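DspB (Aggregatibacter actinomycetemcomitans, PDB 1YHT) hydrolyses terminal beta-linked N-acetylhexosamine residues as a family 20 glycoside hydrolase, and thereby probably breaks down the polysaccharide that holds biofilms together. Local coordinates at residues H28-V34 with L337-Q343; G182-Y187 with W216-L220; L259-L263 with V316-I322. All blocks are in the same frame, centred on the assembly; numbering follows the deposited sequence.

Contact 1 (H28-V34 with L337-Q343); sequences HFYSPEV and LKDETIQ
Two first torsions bring the polar groups of H28-V34 and L337-Q343 together. In H28, chi1 of -165° sets CG trans to the backbone N and carries the imidazole out to the start of the other segment; in D339, chi1 of 56° folds the carboxylate between N and the carbonyl carbon, where it can meet S31. H28 NE2 donates to L337 O at 2.7 Å, with L337 O standing somewhat out of the imidazole plane and the N-H...O angle bent to 133°. One face of the same imidazole is covered by I342 CD1, a CH-pi contact 3.9 Å from the ring centroid. The two segments open the first and last long helices of the TIM barrel, 32-44 and 339-358, which follow the neighbouring parallel strands 18-24 and 324-329, so the contact lies where the barrel closes on itself. There S31 N donates a nearly straight bond to D339 OD2 at 2.9 Å, on the anti side of the carboxylate. OD2 also accepts from a water that binds S31 OG, while OD1 takes the N-H of E340 from above the carboxylate plane; three bonds thus fix the rotation of the group. S31 is an N-cap, its OG receiving V34 N. Next to these polar links, D339 CB lies 3.6 Å from Y30 CD1, and I342 CG2 reaches the edge of the phenol ring. V34 CG2 lies 3.7 Å from D339 CG, while V34 CG1 slides past Q343 CB at 3.7 Å.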
loop_
_atom_site.group_PDB
_atom_site.type_symbol
_atom_site.label_atom_id
_atom_site.label_comp_id
_atom_site.label_asym_id
_atom_site.label_seq_id
_atom_site.Cartn_x
_atom_site.Cartn_y
_atom_site.Cartn_z
ATOM N N HIS A 28 5.055 -4.721 10.405
ATOM C CA HIS A 28 4.543 -5.500 11.544
ATOM C C HIS A 28 3.742 -6.703 10.999
ATOM O O HIS A 28 2.895 -6.520 10.133
ATOM C CB HIS A 28 3.615 -4.679 12.432
ATOM C CG HIS A 28 3.370 -5.314 13.773
ATOM N ND1 HIS A 28 2.464 -6.341 13.965
ATOM C CD2 HIS A 28 3.977 -5.124 14.964
ATOM C CE1 HIS A 28 2.502 -6.726 15.233
ATOM N NE2 HIS A 28 3.412 -6.002 15.859
ATOM N N PHE A 29 4.021 -7.914 11.472
ATOM C CA PHE A 29 3.402 -9.104 10.877
ATOM C C PHE A 29 2.099 -9.393 11.555
ATOM O O PHE A 29 1.985 -9.165 12.747
ATOM C CB PHE A 29 4.331 -10.308 11.038
ATOM C CG PHE A 29 3.981 -11.475 10.178
ATOM C CD1 PHE A 29 4.317 -11.491 8.845
ATOM C CD2 PHE A 29 3.315 -12.577 10.712
ATOM C CE1 PHE A 29 4.033 -12.561 8.039
ATOM C CE2 PHE A 29 3.027 -13.660 9.912
ATOM C CZ PHE A 29 3.375 -13.662 8.586
ATOM N N TYR A 30 1.134 -9.940 10.814
ATOM C CA TYR A 30 -0.152 -10.339 11.357
ATOM C C TYR A 30 -0.469 -11.791 10.978
ATOM O O TYR A 30 -0.324 -12.233 9.819
ATOM C CB TYR A 30 -1.293 -9.411 10.854
ATOM C CG TYR A 30 -1.100 -7.931 11.198
ATOM C CD1 TYR A 30 -1.885 -7.305 12.178
ATOM C CD2 TYR A 30 -0.147 -7.179 10.558
ATOM C CE1 TYR A 30 -1.755 -5.953 12.475
ATOM C CE2 TYR A 30 0.039 -5.812 10.871
ATOM C CZ TYR A 30 -0.775 -5.203 11.809
ATOM O OH TYR A 30 -0.598 -3.877 12.129
ATOM N N SER A 31 -0.902 -12.536 11.979
ATOM C CA SER A 31 -1.250 -13.935 11.814
ATOM C C SER A 31 -2.420 -14.102 10.841
ATOM O O SER A 31 -3.235 -13.214 10.701
ATOM C CB SER A 31 -1.577 -14.548 13.173
ATOM O OG SER A 31 -2.883 -14.194 13.590
ATOM N N PRO A 32 -2.486 -15.224 10.129
ATOM C CA PRO A 32 -3.713 -15.479 9.355
ATOM C C PRO A 32 -5.034 -15.263 10.106
ATOM O O PRO A 32 -5.972 -14.663 9.572
ATOM C CB PRO A 32 -3.554 -16.950 8.946
ATOM C CG PRO A 32 -2.086 -17.119 8.805
ATOM C CD PRO A 32 -1.473 -16.274 9.898
ATOM N N GLU A 33 -5.086 -15.712 11.351
ATOM C CA GLU A 33 -6.271 -15.520 12.197
ATOM C C GLU A 33 -6.673 -14.049 12.331
ATOM O O GLU A 33 -7.826 -13.708 12.193
ATOM C CB GLU A 33 -6.053 -16.124 13.591
ATOM C CG GLU A 33 -6.296 -17.628 13.685
ATOM C CD GLU A 33 -7.757 -18.046 13.661
ATOM O OE1 GLU A 33 -8.622 -17.177 13.912
ATOM O OE2 GLU A 33 -8.026 -19.258 13.367
ATOM N N VAL A 34 -5.704 -13.201 12.622
ATOM C CA VAL A 34 -5.929 -11.776 12.790
ATOM C C VAL A 34 -6.265 -11.115 11.462
ATOM O O VAL A 34 -7.130 -10.248 11.407
ATOM C CB VAL A 34 -4.733 -11.109 13.459
ATOM C CG1 VAL A 34 -4.863 -9.611 13.435
ATOM C CG2 VAL A 34 -4.542 -11.646 14.919
ATOM N N LEU A 337 3.585 -4.117 20.259
ATOM C CA LEU A 337 2.182 -4.506 20.239
ATOM C C LEU A 337 1.980 -5.803 19.483
ATOM O O LEU A 337 2.623 -6.040 18.440
ATOM C CB LEU A 337 1.330 -3.439 19.556
ATOM C CG LEU A 337 1.074 -2.076 20.192
ATOM C CD1 LEU A 337 0.468 -1.177 19.122
ATOM C CD2 LEU A 337 0.125 -2.247 21.351
ATOM N N LYS A 338 1.055 -6.625 19.980
ATOM C CA LYS A 338 0.640 -7.804 19.271
ATOM C C LYS A 338 -0.383 -7.506 18.184
ATOM O O LYS A 338 -1.202 -6.593 18.303
ATOM C CB LYS A 338 0.017 -8.806 20.223
ATOM C CG LYS A 338 1.035 -9.347 21.220
ATOM C CD LYS A 338 2.054 -10.251 20.495
ATOM C CE LYS A 338 2.786 -11.167 21.488
ATOM N NZ LYS A 338 4.067 -10.564 21.950
ATOM N N ASP A 339 -0.315 -8.315 17.136
ATOM C CA ASP A 339 -1.215 -8.212 16.013
ATOM C C ASP A 339 -2.683 -8.145 16.481
ATOM O O ASP A 339 -3.416 -7.246 16.110
ATOM C CB ASP A 339 -0.918 -9.336 14.961
ATOM C CG ASP A 339 -0.975 -10.733 15.512
ATOM O OD1 ASP A 339 -1.245 -10.918 16.721
ATOM O OD2 ASP A 339 -0.735 -11.685 14.699
ATOM N N GLU A 340 -3.089 -9.062 17.346
ATOM C CA GLU A 340 -4.463 -9.056 17.846
ATOM C C GLU A 340 -4.828 -7.788 18.636
ATOM O O GLU A 340 -5.931 -7.295 18.518
ATOM C CB GLU A 340 -4.731 -10.342 18.650
ATOM C CG GLU A 340 -6.079 -10.384 19.317
ATOM C CD GLU A 340 -7.290 -10.357 18.378
ATOM O OE1 GLU A 340 -7.160 -10.423 17.121
ATOM O OE2 GLU A 340 -8.424 -10.265 18.936
ATOM N N THR A 341 -3.897 -7.221 19.400
ATOM C CA THR A 341 -4.167 -5.952 20.124
ATOM C C THR A 341 -4.421 -4.833 19.118
ATOM O O THR A 341 -5.350 -3.997 19.282
ATOM C CB THR A 341 -2.989 -5.585 21.009
ATOM O OG1 THR A 341 -2.786 -6.629 21.945
ATOM C CG2 THR A 341 -3.169 -4.259 21.758
ATOM N N ILE A 342 -3.604 -4.804 18.071
ATOM C CA ILE A 342 -3.787 -3.792 17.022
ATOM C C ILE A 342 -5.163 -3.925 16.362
ATOM O O ILE A 342 -5.911 -2.936 16.155
ATOM C CB ILE A 342 -2.698 -3.890 15.942
ATOM C CG1 ILE A 342 -1.342 -3.514 16.537
ATOM C CG2 ILE A 342 -3.078 -2.961 14.724
ATOM C CD1 ILE A 342 -0.164 -4.026 15.728
ATOM N N GLN A 343 -5.488 -5.148 15.973
ATOM C CA GLN A 343 -6.760 -5.403 15.345
ATOM C C GLN A 343 -7.941 -5.004 16.246
ATOM O O GLN A 343 -8.850 -4.297 15.798
ATOM C CB GLN A 343 -6.837 -6.868 14.969
ATOM C CG GLN A 343 -8.039 -7.268 14.121
ATOM C CD GLN A 343 -9.281 -7.638 14.943
ATOM O OE1 GLN A 343 -9.200 -8.305 15.961
ATOM N NE2 GLN A 343 -10.420 -7.183 14.489
HETATM O O HOH W 1 -2.207 -13.957 16.232
#

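Contact 2 (G182-Y187 with W216-L220); sequences GDEFGY and WNDGL
D218 lies against the backbone of D183 and E184, joining the loops that follow two adjacent parallel strands of the TIM barrel, 177-181 and 212-216. The close-fitting part is buried. The indole of W216 and the side chain of D183 run side by side in the same direction, with D183 CB and OD1 both 3.5 Å from W216 CD1 and the carboxylate plane turned 42° from the ring. Beside them, D218 CB abuts G182 O, and D218 OD1 accepts the E184 N-H at 3.0 Å from well above its carboxylate plane; W237 NE1 holds the other oxygen, OD2, so each carboxylate oxygen has a donor. F185 brings the rim of its ring to G219, with CZ 3.9 Å from CA and no side chain between them.

Toward the pocket and solvent the fit is looser. E184 turns its CB away from the other segment, and OE1 is taken by H120 instead. The exposed Y187 barely takes part, its OH standing 4.3 Å from D218 OD1. An adjacent Asp-Glu pair is the catalytic signature of family 20 glycoside hydrolases, and D183-E184 is consistent with that pair; an acetate lies about 3 Å from the D183 side chain and a glycerol about 4 Å from that of E184, both probably from the crystallisation liquor, though they may mark the pocket. D218 would then be a second-shell residue, fixing the backbone between the two acids, while E114 secures W216 NE1. The type I turn N217-L220 is tied to G182 by a water that donates to G182 O and W216 O and accepts from G219 N, each at 2.8 Å.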
loop_
_atom_site.group_PDB
_atom_site.type_symbol
_atom_site.label_atom_id
_atom_site.label_comp_id
_atom_site.label_asym_id
_atom_site.label_seq_id
_atom_site.Cartn_x
_atom_site.Cartn_y
_atom_site.Cartn_z
ATOM N N GLY A 182 4.691 3.492 -5.770
ATOM C CA GLY A 182 5.002 4.802 -6.325
ATOM C C GLY A 182 5.011 5.956 -5.310
ATOM O O GLY A 182 4.809 7.121 -5.684
ATOM N N ASP A 183 5.255 5.627 -4.043
ATOM C CA ASP A 183 5.403 6.634 -2.998
ATOM C C ASP A 183 6.839 6.915 -2.627
ATOM O O ASP A 183 7.695 6.018 -2.640
ATOM C CB ASP A 183 4.627 6.262 -1.730
ATOM C CG ASP A 183 5.117 4.942 -1.103
ATOM O OD1 ASP A 183 5.480 4.020 -1.862
ATOM O OD2 ASP A 183 5.134 4.830 0.150
ATOM N N GLU A 184 7.068 8.198 -2.323
ATOM C CA GLU A 184 8.287 8.708 -1.716
ATOM C C GLU A 184 9.540 8.286 -2.446
ATOM O O GLU A 184 10.472 7.829 -1.820
ATOM C CB GLU A 184 8.378 8.277 -0.229
ATOM C CG GLU A 184 7.195 8.663 0.631
ATOM C CD GLU A 184 7.385 8.329 2.110
ATOM O OE1 GLU A 184 7.820 7.189 2.408
ATOM O OE2 GLU A 184 7.102 9.223 2.966
ATOM N N PHE A 185 9.587 8.482 -3.754
ATOM C CA PHE A 185 10.714 8.060 -4.562
ATOM C C PHE A 185 11.361 9.327 -5.135
ATOM O O PHE A 185 10.702 10.393 -5.243
ATOM C CB PHE A 185 10.272 7.111 -5.692
ATOM C CG PHE A 185 9.392 7.779 -6.723
ATOM C CD1 PHE A 185 9.955 8.413 -7.811
ATOM C CD2 PHE A 185 8.019 7.856 -6.560
ATOM C CE1 PHE A 185 9.187 9.072 -8.709
ATOM C CE2 PHE A 185 7.251 8.553 -7.461
ATOM C CZ PHE A 185 7.839 9.135 -8.547
ATOM N N GLY A 186 12.641 9.231 -5.466
ATOM C CA GLY A 186 13.349 10.342 -6.130
ATOM C C GLY A 186 13.518 11.629 -5.336
ATOM O O GLY A 186 13.637 12.723 -5.910
ATOM N N TYR A 187 13.563 11.535 -4.023
ATOM C CA TYR A 187 13.550 12.748 -3.214
ATOM C C TYR A 187 14.801 13.616 -3.408
ATOM O O TYR A 187 14.700 14.849 -3.340
ATOM C CB TYR A 187 13.300 12.449 -1.719
ATOM C CG TYR A 187 11.808 12.324 -1.311
ATOM C CD1 TYR A 187 11.470 11.995 0.000
ATOM C CD2 TYR A 187 10.759 12.542 -2.220
ATOM C CE1 TYR A 187 10.127 11.887 0.414
ATOM C CE2 TYR A 187 9.422 12.430 -1.822
ATOM C CZ TYR A 187 9.117 12.109 -0.492
ATOM O OH TYR A 187 7.808 12.022 -0.063
ATOM N N TRP A 216 0.033 5.182 -5.657
ATOM C CA TRP A 216 0.103 6.319 -4.751
ATOM C C TRP A 216 0.193 7.623 -5.591
ATOM O O TRP A 216 0.661 7.588 -6.736
ATOM C CB TRP A 216 1.306 6.194 -3.781
ATOM C CG TRP A 216 1.257 5.034 -2.820
ATOM C CD1 TRP A 216 2.117 3.981 -2.758
ATOM C CD2 TRP A 216 0.292 4.821 -1.780
ATOM N NE1 TRP A 216 1.755 3.128 -1.733
ATOM C CE2 TRP A 216 0.640 3.619 -1.123
ATOM C CE3 TRP A 216 -0.785 5.575 -1.291
ATOM C CZ2 TRP A 216 -0.073 3.123 -0.030
ATOM C CZ3 TRP A 216 -1.479 5.111 -0.225
ATOM C CH2 TRP A 216 -1.129 3.865 0.408
ATOM N N ASN A 217 -0.268 8.756 -5.052
ATOM C CA ASN A 217 -0.293 10.008 -5.871
ATOM C C ASN A 217 1.021 10.767 -6.043
ATOM O O ASN A 217 1.056 11.739 -6.754
ATOM C CB ASN A 217 -1.338 10.992 -5.347
ATOM C CG ASN A 217 -1.004 11.511 -3.987
ATOM O OD1 ASN A 217 -1.140 10.800 -3.001
ATOM N ND2 ASN A 217 -0.533 12.761 -3.917
ATOM N N ASP A 218 2.091 10.323 -5.395
ATOM C CA ASP A 218 3.265 11.143 -5.187
ATOM C C ASP A 218 3.893 11.663 -6.506
ATOM O O ASP A 218 4.406 12.789 -6.548
ATOM C CB ASP A 218 4.363 10.402 -4.428
ATOM C CG ASP A 218 3.914 9.822 -3.122
ATOM O OD1 ASP A 218 4.677 9.932 -2.153
ATOM O OD2 ASP A 218 2.811 9.224 -3.080
ATOM N N GLY A 219 3.858 10.824 -7.541
ATOM C CA GLY A 219 4.500 11.136 -8.807
ATOM C C GLY A 219 3.640 11.858 -9.790
ATOM O O GLY A 219 4.042 12.060 -10.912
ATOM N N LEU A 220 2.452 12.280 -9.343
ATOM C CA LEU A 220 1.498 12.955 -10.206
ATOM C C LEU A 220 1.713 14.441 -10.069
ATOM O O LEU A 220 1.310 15.056 -9.063
ATOM C CB LEU A 220 0.053 12.558 -9.843
ATOM C CG LEU A 220 -0.270 11.067 -10.008
ATOM C CD1 LEU A 220 -1.669 10.708 -9.569
ATOM C CD2 LEU A 220 -0.067 10.625 -11.435
HETATM O O HOH W 2 3.178 8.128 -7.748
#

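Contact 3 (L259-L263 with V316-I322)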
loop_
_atom_site.group_PDB
_atom_site.type_symbol
_atom_site.label_atom_id
_atom_site.label_comp_id
_atom_site.label_asym_id
_atom_site.label_seq_id
_atom_site.Cartn_x
_atom_site.Cartn_y
_atom_site.Cartn_z
ATOM N N LEU A 259 -6.188 16.480 -5.566
ATOM C CA LEU A 259 -7.187 15.476 -5.759
ATOM C C LEU A 259 -8.283 16.031 -6.708
ATOM O O LEU A 259 -8.657 15.349 -7.653
ATOM C CB LEU A 259 -7.713 14.955 -4.411
ATOM C CG LEU A 259 -8.820 13.902 -4.494
ATOM C CD1 LEU A 259 -8.776 12.893 -3.337
ATOM C CD2 LEU A 259 -10.153 14.569 -4.585
ATOM N N PRO A 260 -8.786 17.273 -6.473
ATOM C CA PRO A 260 -9.788 17.754 -7.404
ATOM C C PRO A 260 -9.291 17.845 -8.842
ATOM O O PRO A 260 -10.049 17.598 -9.756
ATOM C CB PRO A 260 -10.144 19.140 -6.851
ATOM C CG PRO A 260 -9.833 19.014 -5.334
ATOM C CD PRO A 260 -8.562 18.223 -5.367
ATOM N N GLU A 261 -8.039 18.226 -9.027
ATOM C CA GLU A 261 -7.462 18.292 -10.370
ATOM C C GLU A 261 -7.482 16.948 -11.079
ATOM O O GLU A 261 -7.769 16.868 -12.278
ATOM C CB GLU A 261 -6.079 18.893 -10.327
ATOM C CG GLU A 261 -6.136 20.401 -10.230
ATOM C CD GLU A 261 -4.872 21.029 -9.702
ATOM O OE1 GLU A 261 -3.936 20.349 -9.233
ATOM O OE2 GLU A 261 -4.805 22.272 -9.758
ATOM N N LEU A 262 -7.242 15.880 -10.318
ATOM C CA LEU A 262 -7.303 14.526 -10.833
ATOM C C LEU A 262 -8.726 14.154 -11.203
ATOM O O LEU A 262 -8.962 13.582 -12.263
ATOM C CB LEU A 262 -6.742 13.544 -9.801
ATOM C CG LEU A 262 -5.202 13.596 -9.615
ATOM C CD1 LEU A 262 -4.760 12.709 -8.457
ATOM C CD2 LEU A 262 -4.464 13.217 -10.859
ATOM N N LEU A 263 -9.669 14.506 -10.325
ATOM C CA LEU A 263 -11.100 14.225 -10.574
ATOM C C LEU A 263 -11.581 14.925 -11.832
ATOM O O LEU A 263 -12.302 14.347 -12.648
ATOM C CB LEU A 263 -11.934 14.688 -9.388
ATOM C CG LEU A 263 -11.705 13.963 -8.063
ATOM C CD1 LEU A 263 -12.606 14.527 -7.005
ATOM C CD2 LEU A 263 -11.904 12.466 -8.191
ATOM N N VAL A 316 -14.032 18.530 -1.351
ATOM C CA VAL A 316 -14.877 18.194 -2.476
ATOM C C VAL A 316 -16.317 18.141 -1.969
ATOM O O VAL A 316 -16.610 17.444 -1.004
ATOM C CB VAL A 316 -14.446 16.872 -3.137
ATOM C CG1 VAL A 316 -15.414 16.478 -4.234
ATOM C CG2 VAL A 316 -13.035 17.024 -3.709
ATOM N N GLN A 317 -17.201 18.913 -2.600
ATOM C CA GLN A 317 -18.621 18.933 -2.221
ATOM C C GLN A 317 -19.374 17.858 -2.996
ATOM O O GLN A 317 -20.265 17.211 -2.471
ATOM C CB GLN A 317 -19.240 20.304 -2.503
ATOM C CG GLN A 317 -19.898 20.934 -1.274
ATOM C CD GLN A 317 -18.894 21.700 -0.436
ATOM O OE1 GLN A 317 -18.316 22.692 -0.896
ATOM N NE2 GLN A 317 -18.694 21.259 0.807
ATOM N N ASN A 318 -18.999 17.694 -4.259
ATOM C CA ASN A 318 -19.481 16.594 -5.105
ATOM C C ASN A 318 -18.770 15.253 -4.845
ATOM O O ASN A 318 -18.040 14.743 -5.715
ATOM C CB ASN A 318 -19.383 16.985 -6.603
ATOM C CG ASN A 318 -18.087 17.799 -6.945
ATOM O OD1 ASN A 318 -16.999 17.232 -7.177
ATOM N ND2 ASN A 318 -18.219 19.125 -6.977
ATOM N N THR A 319 -19.017 14.642 -3.687
ATOM C CA THR A 319 -18.284 13.392 -3.341
ATOM C C THR A 319 -18.636 12.157 -4.209
ATOM O O THR A 319 -17.886 11.192 -4.193
ATOM C CB THR A 319 -18.371 13.020 -1.834
ATOM O OG1 THR A 319 -19.722 12.696 -1.486
ATOM C CG2 THR A 319 -17.835 14.152 -0.958
ATOM N N HIS A 320 -19.740 12.191 -4.968
ATOM C CA HIS A 320 -20.055 11.108 -5.937
ATOM C C HIS A 320 -18.892 10.748 -6.876
ATOM O O HIS A 320 -18.821 9.616 -7.382
ATOM C CB HIS A 320 -21.238 11.473 -6.839
ATOM C CG HIS A 320 -22.576 11.322 -6.183
ATOM N ND1 HIS A 320 -23.763 11.478 -6.873
ATOM C CD2 HIS A 320 -22.920 11.016 -4.906
ATOM C CE1 HIS A 320 -24.779 11.272 -6.050
ATOM N NE2 HIS A 320 -24.293 11.012 -4.844
ATOM N N GLU A 321 -18.028 11.724 -7.126
ATOM C CA GLU A 321 -16.852 11.535 -8.001
ATOM C C GLU A 321 -15.666 10.807 -7.356
ATOM O O GLU A 321 -14.734 10.404 -8.073
ATOM C CB GLU A 321 -16.351 12.898 -8.493
ATOM C CG GLU A 321 -17.371 13.631 -9.344
ATOM C CD GLU A 321 -16.790 14.860 -10.038
ATOM O OE1 GLU A 321 -15.853 15.481 -9.496
ATOM O OE2 GLU A 321 -17.295 15.213 -11.121
ATOM N N ILE A 322 -15.649 10.750 -6.028
ATOM C CA ILE A 322 -14.569 10.119 -5.296
ATOM C C ILE A 322 -14.918 8.630 -5.194
ATOM O O ILE A 322 -15.992 8.228 -4.753
ATOM C CB ILE A 322 -14.296 10.784 -3.905
ATOM C CG1 ILE A 322 -13.769 12.210 -4.083
ATOM C CG2 ILE A 322 -13.293 9.934 -3.107
ATOM C CD1 ILE A 322 -13.831 13.058 -2.792
#
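V316 CG2 is the bump that fits into one side of the short helix 259-264, in the outer layer of the TIM barrel. In the chain this helix comes shortly before strand 269-271, and V316-I322 belongs to the loop leading into strand 324-329. The hollow that receives the methyl is formed by three side chains: L259 CD2 at 3.9 Å, P260 CG at 4.1 Å and L263 CD1 at 4.2 Å. L259 crosses V316 at about a right angle, whereas L263 meets it tip to tip. Chi1 of 175° in V316 sends CG1 trans to the backbone N, and CG2 becomes the branch that enters the hollow.

The fit is reciprocal. L263, one turn along from L259, pushes its forked end into a notch between V316 and the 3-10 turn 319-321. Its CD1 methyl rests in the groove between V316 CG2 and I322 CG1, 3.9 Å from I322 CG1, as the leucine and isoleucine side chains cross at a slant. The interlocking is apolar, with no hydrogen bond from one segment to the other. W307 also touches L259 and P260, and V269 packs against L259 and L263, continuing the hydrophobic layer toward the barrel. At the outer rim, the extended side chain of exposed E321 brings OE1 to 4.0 Å from L263 CB, and the second leucine branch, CD2, lies against the backbone at 3.5 Å from E321 O.

In the fold
Contacts 1 and 2 lie on opposite sides of the chain's centre, their own centres 28 Å apart, and both involve loops at the C-terminal ends of barrel strands. Contact 2 probably borders the substrate pocket, with the probable catalytic pair and the bound acetate and glycerol beside it. Contact 3 sits 21 Å from contact 2 between centres and meets it through L220 CD1 and L262 CD1, 3.8 Å apart, so the loops of the probable active site pack directly on the outer layer. Contacts 1 and 3 remain about 24 Å apart at their nearest atoms. Along the chain, contacts 2 and 3 follow in series inside the long loop closed by contact 1.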